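PDB 4WY5: esterase from Rhizomucor miehei, which probably hydrolyses carboxylic esters, as a carboxylesterase of the alpha/beta hydrolase fold. Local coordinates for residues 45-49 / 99-103; 50-56 / 67-73. One frame throughout, in Å; residues are numbered along the deposited sequence.

Contact 1: 45-49 / 99-103; sequences NIKLP and HIKPV
Lys101 reaches from the first turn of helix 100-110 to the extended loop 45-49, passing between Ile46 and Leu48 to end on the main-chain oxygen of Lys47. Its CG stands opposite the backbone N (chi1 174°), the chain bends once at chi2 (67°) and then runs straight, which carries the ammonium group out to the loop. There Lys101 NZ donates a hydrogen bond to Lys47 O over 2.9 Å, the only one between the two segments, with the nitrogen tilted 21° from the carbonyl plane. NZ has a weak second partner, a long ion pair with Asp105 one helical turn further on.

The methylenes of the same lysine make apolar contacts. Leu48 CD2 lies 3.8 Å from Lys101 CD and also comes near Lys101 CA, the two side chains meeting at a slant. Ile46 extends CD1 toward the root of the lysine, 4.1 Å from Lys101 CB. Leu48 divides its two methyls between neighbours: CD1 turns to Ile100 CD1 at 3.8 Å, and these two side chains cross at about a right angle, end methyl against end methyl.

Of the residues that touch, none is fully buried. The contact thus lays a lysine and an isoleucine of the helix start against an irregular loop at the surface. His99 occupies the N-cap position, and its ring is turned inward to Asp160 and His87. Loop 45-49 itself links helix 35-42 to strand 52-60, the edge strand of the central sheet, and so passes across the beginning of helix 100-110.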
loop_
_atom_site.group_PDB
_atom_site.type_symbol
_atom_site.label_atom_id
_atom_site.label_comp_id
_atom_site.label_asym_id
_atom_site.label_seq_id
_atom_site.Cartn_x
_atom_site.Cartn_y
_atom_site.Cartn_z
ATOM N N ASN A 45 -19.551 18.812 6.801
ATOM C CA ASN A 45 -19.828 19.550 5.564
ATOM C C ASN A 45 -18.998 19.055 4.366
ATOM O O ASN A 45 -18.789 19.803 3.406
ATOM C CB ASN A 45 -19.616 21.066 5.761
ATOM C CG ASN A 45 -20.779 21.749 6.506
ATOM O OD1 ASN A 45 -21.953 21.440 6.282
ATOM N ND2 ASN A 45 -20.446 22.691 7.389
ATOM N N ILE A 46 -18.488 17.823 4.442
ATOM C CA ILE A 46 -17.534 17.318 3.442
ATOM C C ILE A 46 -18.209 16.935 2.122
ATOM O O ILE A 46 -19.422 16.725 2.080
ATOM C CB ILE A 46 -16.779 16.079 3.958
ATOM C CG1 ILE A 46 -17.565 15.417 5.098
ATOM C CG2 ILE A 46 -15.375 16.466 4.401
ATOM C CD1 ILE A 46 -17.179 13.970 5.366
ATOM N N LYS A 47 -17.429 16.834 1.048
ATOM C CA LYS A 47 -18.007 16.496 -0.254
ATOM C C LYS A 47 -18.377 15.018 -0.300
ATOM O O LYS A 47 -17.576 14.167 0.085
ATOM C CB LYS A 47 -17.047 16.834 -1.410
ATOM C CG LYS A 47 -17.715 16.789 -2.809
ATOM C CD LYS A 47 -16.920 17.581 -3.872
ATOM C CE LYS A 47 -15.639 16.854 -4.308
ATOM N NZ LYS A 47 -14.652 17.731 -5.016
ATOM N N LEU A 48 -19.588 14.711 -0.758
ATOM C CA LEU A 48 -20.014 13.317 -0.880
ATOM C C LEU A 48 -20.550 13.093 -2.301
ATOM O O LEU A 48 -21.250 13.953 -2.847
ATOM C CB LEU A 48 -21.077 12.971 0.173
ATOM C CG LEU A 48 -20.762 13.124 1.675
ATOM C CD1 LEU A 48 -22.055 13.059 2.519
ATOM C CD2 LEU A 48 -19.765 12.073 2.154
ATOM N N PRO A 49 -20.233 11.932 -2.905
ATOM C CA PRO A 49 -20.751 11.610 -4.246
ATOM C C PRO A 49 -22.200 11.128 -4.221
ATOM O O PRO A 49 -22.618 10.464 -3.263
ATOM C CB PRO A 49 -19.810 10.495 -4.725
ATOM C CG PRO A 49 -19.353 9.828 -3.454
ATOM C CD PRO A 49 -19.277 10.926 -2.414
ATOM N N HIS A 99 -20.032 6.486 9.240
ATOM C CA HIS A 99 -19.113 5.941 8.241
ATOM C C HIS A 99 -19.503 6.315 6.805
ATOM O O HIS A 99 -19.100 5.647 5.842
ATOM C CB HIS A 99 -19.022 4.417 8.384
ATOM C CG HIS A 99 -18.181 3.974 9.540
ATOM N ND1 HIS A 99 -18.557 4.171 10.853
ATOM C CD2 HIS A 99 -16.968 3.362 9.581
ATOM C CE1 HIS A 99 -17.615 3.696 11.654
ATOM N NE2 HIS A 99 -16.642 3.198 10.907
ATOM N N ILE A 100 -20.245 7.410 6.663
ATOM C CA ILE A 100 -20.857 7.731 5.388
ATOM C C ILE A 100 -19.828 8.067 4.295
ATOM O O ILE A 100 -20.074 7.828 3.107
ATOM C CB ILE A 100 -21.894 8.894 5.557
ATOM C CG1 ILE A 100 -22.755 9.030 4.291
ATOM C CG2 ILE A 100 -21.215 10.226 5.888
ATOM C CD1 ILE A 100 -23.778 10.149 4.349
ATOM N N LYS A 101 -18.672 8.601 4.674
ATOM C CA LYS A 101 -17.683 9.010 3.667
ATOM C C LYS A 101 -16.934 7.804 3.036
ATOM O O LYS A 101 -16.933 7.670 1.803
ATOM C CB LYS A 101 -16.708 10.045 4.270
ATOM C CG LYS A 101 -15.548 10.448 3.368
ATOM C CD LYS A 101 -16.029 11.229 2.156
ATOM C CE LYS A 101 -14.856 11.793 1.322
ATOM N NZ LYS A 101 -15.341 12.373 0.027
ATOM N N PRO A 102 -16.321 6.906 3.846
ATOM C CA PRO A 102 -15.685 5.759 3.161
ATOM C C PRO A 102 -16.656 4.801 2.439
ATOM O O PRO A 102 -16.265 4.232 1.412
ATOM C CB PRO A 102 -14.969 5.010 4.291
ATOM C CG PRO A 102 -15.666 5.447 5.551
ATOM C CD PRO A 102 -16.082 6.880 5.297
ATOM N N VAL A 103 -17.884 4.645 2.932
ATOM C CA VAL A 103 -18.857 3.762 2.284
ATOM C C VAL A 103 -19.275 4.290 0.904
ATOM O O VAL A 103 -19.297 3.549 -0.093
ATOM C CB VAL A 103 -20.118 3.575 3.152
ATOM C CG1 VAL A 103 -21.246 2.946 2.348
ATOM C CG2 VAL A 103 -19.792 2.740 4.372
#

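Contact 2: 50-56 / 67-73; sequences EVIEEDK and LTIVRPP
Six backbone hydrogen bonds join Ile52, Glu54 and Lys56 to Arg71, Ile69 and Leu67, each residue both giving and accepting one. The antiparallel strands run at 162° to each other. Four of the bonds are nearly straight, Ile69 N to Glu54 O being the shortest at 2.8 Å. Arg71 N to Ile52 O and Glu54 N to Ile69 O are more bent, with angles at hydrogen near 135°; a water donates to both of these carbonyl oxygens, 2.6 Å from Ile52 O and 2.9 Å from Ile69 O. CA-H...O contacts from Glu53, Asp55 and Thr68 fill the intervals.

The polar side-chain link is Thr68 OG1 to Asp55 OD1, 2.6 Å, in a non-hydrogen-bonded pair. The side chains lie side by side, and the hydroxyl meets the oxygen from above the carboxylate plane. Asp55 OD2 and Glu53 OE1 both pair with Lys96, while Glu53 OE2 bridges to Arg104, so three carboxylate oxygens on this face meet two basic residues.

Apolar contacts lie on both faces. Glu53 CG meets Thr68 CG2 at 4.0 Å, while Val51 CG1 comes too close to Val70 CG1 for the detail to be trusted. On the other face Ile69 CD1 touches Lys56 CD at 3.7 Å, where the lysine begins to curl (chi3 74°). At the end of the pair, Ile52 CD1 lies 3.8 Å from Pro73 CA, past the end of strand 67-71, and the Glu50 side chain slants across Pro73, CG to CG 3.5 Å.

Strand 63-71 continues the sheet through strand 113-117, and helix 100-110 packs under Val51 and Val70. The pair forms the N-terminal antiparallel beta hairpin at the edge of the central sheet, as in the alpha/beta hydrolase fold.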
loop_
_atom_site.group_PDB
_atom_site.type_symbol
_atom_site.label_atom_id
_atom_site.label_comp_id
_atom_site.label_asym_id
_atom_site.label_seq_id
_atom_site.Cartn_x
_atom_site.Cartn_y
_atom_site.Cartn_z
ATOM N N GLU A 50 -22.955 11.430 -5.273
ATOM C CA GLU A 50 -24.371 11.070 -5.285
ATOM C C GLU A 50 -24.506 9.544 -5.318
ATOM O O GLU A 50 -23.651 8.840 -5.856
ATOM C CB GLU A 50 -25.129 11.743 -6.451
ATOM C CG GLU A 50 -24.736 11.299 -7.874
ATOM C CD GLU A 50 -25.802 11.620 -8.969
ATOM O OE1 GLU A 50 -27.015 11.725 -8.662
ATOM O OE2 GLU A 50 -25.419 11.746 -10.156
ATOM N N VAL A 51 -25.556 9.036 -4.685
ATOM C CA VAL A 51 -25.749 7.594 -4.535
ATOM C C VAL A 51 -27.257 7.260 -4.469
ATOM O O VAL A 51 -28.079 8.142 -4.179
ATOM C CB VAL A 51 -25.052 7.056 -3.230
ATOM C CG1 VAL A 51 -25.302 5.627 -3.074
ATOM C CG2 VAL A 51 -23.529 7.261 -3.234
ATOM N N ILE A 52 -27.618 6.003 -4.748
ATOM C CA ILE A 52 -28.973 5.512 -4.510
ATOM C C ILE A 52 -29.005 4.582 -3.292
ATOM O O ILE A 52 -28.449 3.489 -3.328
ATOM C CB ILE A 52 -29.534 4.759 -5.734
ATOM C CG1 ILE A 52 -29.536 5.664 -6.958
ATOM C CG2 ILE A 52 -30.958 4.285 -5.465
ATOM C CD1 ILE A 52 -29.543 4.894 -8.210
ATOM N N GLU A 53 -29.663 5.024 -2.224
ATOM C CA GLU A 53 -29.652 4.335 -0.923
ATOM C C GLU A 53 -31.036 3.755 -0.563
ATOM O O GLU A 53 -32.063 4.326 -0.914
ATOM C CB GLU A 53 -29.176 5.310 0.176
ATOM C CG GLU A 53 -29.353 4.807 1.609
ATOM C CD GLU A 53 -28.861 5.792 2.671
ATOM O OE1 GLU A 53 -29.560 5.948 3.704
ATOM O OE2 GLU A 53 -27.781 6.405 2.484
ATOM N N GLU A 54 -31.058 2.608 0.113
ATOM C CA GLU A 54 -32.316 1.943 0.469
ATOM C C GLU A 54 -32.182 1.100 1.741
ATOM O O GLU A 54 -31.227 0.346 1.860
ATOM C CB GLU A 54 -32.774 1.068 -0.701
ATOM C CG GLU A 54 -33.932 0.151 -0.397
ATOM C CD GLU A 54 -34.316 -0.711 -1.585
ATOM O OE1 GLU A 54 -33.503 -0.854 -2.532
ATOM O OE2 GLU A 54 -35.433 -1.262 -1.563
ATOM N N ASP A 55 -33.127 1.224 2.678
ATOM C CA ASP A 55 -33.101 0.437 3.924
ATOM C C ASP A 55 -34.140 -0.707 3.923
ATOM O O ASP A 55 -35.263 -0.529 3.462
ATOM C CB ASP A 55 -33.325 1.342 5.150
ATOM C CG ASP A 55 -32.092 2.197 5.494
ATOM O OD1 ASP A 55 -31.021 1.974 4.896
ATOM O OD2 ASP A 55 -32.183 3.083 6.377
ATOM N N LYS A 56 -33.755 -1.870 4.456
ATOM C CA LYS A 56 -34.595 -3.073 4.458
ATOM C C LYS A 56 -34.486 -3.844 5.789
ATOM O O LYS A 56 -33.434 -3.841 6.442
ATOM C CB LYS A 56 -34.213 -3.994 3.293
ATOM C CG LYS A 56 -34.501 -3.434 1.901
ATOM C CD LYS A 56 -34.205 -4.453 0.799
ATOM C CE LYS A 56 -35.258 -5.545 0.727
ATOM N NZ LYS A 56 -36.585 -4.996 0.338
ATOM N N LEU A 67 -30.602 -3.836 7.263
ATOM C CA LEU A 67 -29.571 -3.647 6.242
ATOM C C LEU A 67 -29.721 -2.306 5.517
ATOM O O LEU A 67 -30.821 -1.764 5.406
ATOM C CB LEU A 67 -29.617 -4.778 5.205
ATOM C CG LEU A 67 -29.572 -6.230 5.678
ATOM C CD1 LEU A 67 -29.652 -7.174 4.503
ATOM C CD2 LEU A 67 -28.340 -6.501 6.499
ATOM N N THR A 68 -28.607 -1.765 5.040
ATOM C CA THR A 68 -28.658 -0.615 4.150
ATOM C C THR A 68 -27.966 -1.005 2.849
ATOM O O THR A 68 -26.862 -1.551 2.863
ATOM C CB THR A 68 -28.007 0.643 4.790
ATOM O OG1 THR A 68 -28.785 1.052 5.924
ATOM C CG2 THR A 68 -27.953 1.803 3.807
ATOM N N ILE A 69 -28.644 -0.765 1.730
ATOM C CA ILE A 69 -28.145 -1.160 0.420
ATOM C C ILE A 69 -27.806 0.081 -0.397
ATOM O O ILE A 69 -28.653 0.930 -0.626
ATOM C CB ILE A 69 -29.172 -2.032 -0.340
ATOM C CG1 ILE A 69 -29.352 -3.380 0.369
ATOM C CG2 ILE A 69 -28.685 -2.313 -1.755
ATOM C CD1 ILE A 69 -30.650 -3.533 1.077
ATOM N N VAL A 70 -26.566 0.163 -0.863
ATOM C CA VAL A 70 -26.041 1.392 -1.451
ATOM C C VAL A 70 -25.505 1.065 -2.845
ATOM O O VAL A 70 -24.813 0.061 -3.006
ATOM C CB VAL A 70 -24.923 1.977 -0.537
ATOM C CG1 VAL A 70 -24.555 3.352 -0.936
ATOM C CG2 VAL A 70 -25.372 2.012 0.921
ATOM N N ARG A 71 -25.822 1.898 -3.842
ATOM C CA ARG A 71 -25.536 1.598 -5.259
ATOM C C ARG A 71 -25.212 2.891 -6.046
ATOM O O ARG A 71 -25.706 3.961 -5.696
ATOM C CB ARG A 71 -26.745 0.855 -5.887
ATOM C CG ARG A 71 -26.575 0.464 -7.368
ATOM C CD ARG A 71 -27.830 -0.071 -8.086
ATOM N NE ARG A 71 -28.153 -1.438 -7.674
ATOM C CZ ARG A 71 -27.865 -2.539 -8.371
ATOM N NH1 ARG A 71 -27.236 -2.473 -9.534
ATOM N NH2 ARG A 71 -28.213 -3.722 -7.890
ATOM N N PRO A 72 -24.382 2.811 -7.107
ATOM C CA PRO A 72 -24.141 4.070 -7.833
ATOM C C PRO A 72 -25.298 4.434 -8.781
ATOM O O PRO A 72 -26.038 3.534 -9.209
ATOM C CB PRO A 72 -22.851 3.787 -8.629
ATOM C CG PRO A 72 -22.332 2.449 -8.119
ATOM C CD PRO A 72 -23.524 1.719 -7.609
ATOM N N PRO A 73 -25.455 5.736 -9.096
ATOM C CA PRO A 73 -26.507 6.231 -10.014
ATOM C C PRO A 73 -26.341 5.730 -11.442
ATOM O O PRO A 73 -25.217 5.713 -11.960
ATOM C CB PRO A 73 -26.354 7.766 -9.986
ATOM C CG PRO A 73 -25.127 8.067 -9.176
ATOM C CD PRO A 73 -24.658 6.817 -8.480
HETATM O O HOH W 1 -29.475 1.145 -3.436
#

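The two contacts follow each other along the chain: loop 45-49 runs directly into segment 50-56, and contact 2 is nested inside the loop that contact 1 closes. Their centres are 13 Å apart, on the same side of the molecule. Contact 1 is a surface meeting of loop and helix start, held by one lysine-to-carbonyl bond and a few methyl contacts. Contact 2 is partly buried, with strand 67-71 inside and strand 52-56 toward solvent, and rests on regular main-chain bonding with charged side chains on both faces, those of Glu53 and Asp55 paired with basic residues outside the hairpin. Helix 100-110 serves both, its first turn meeting the loop and later residues the hairpin.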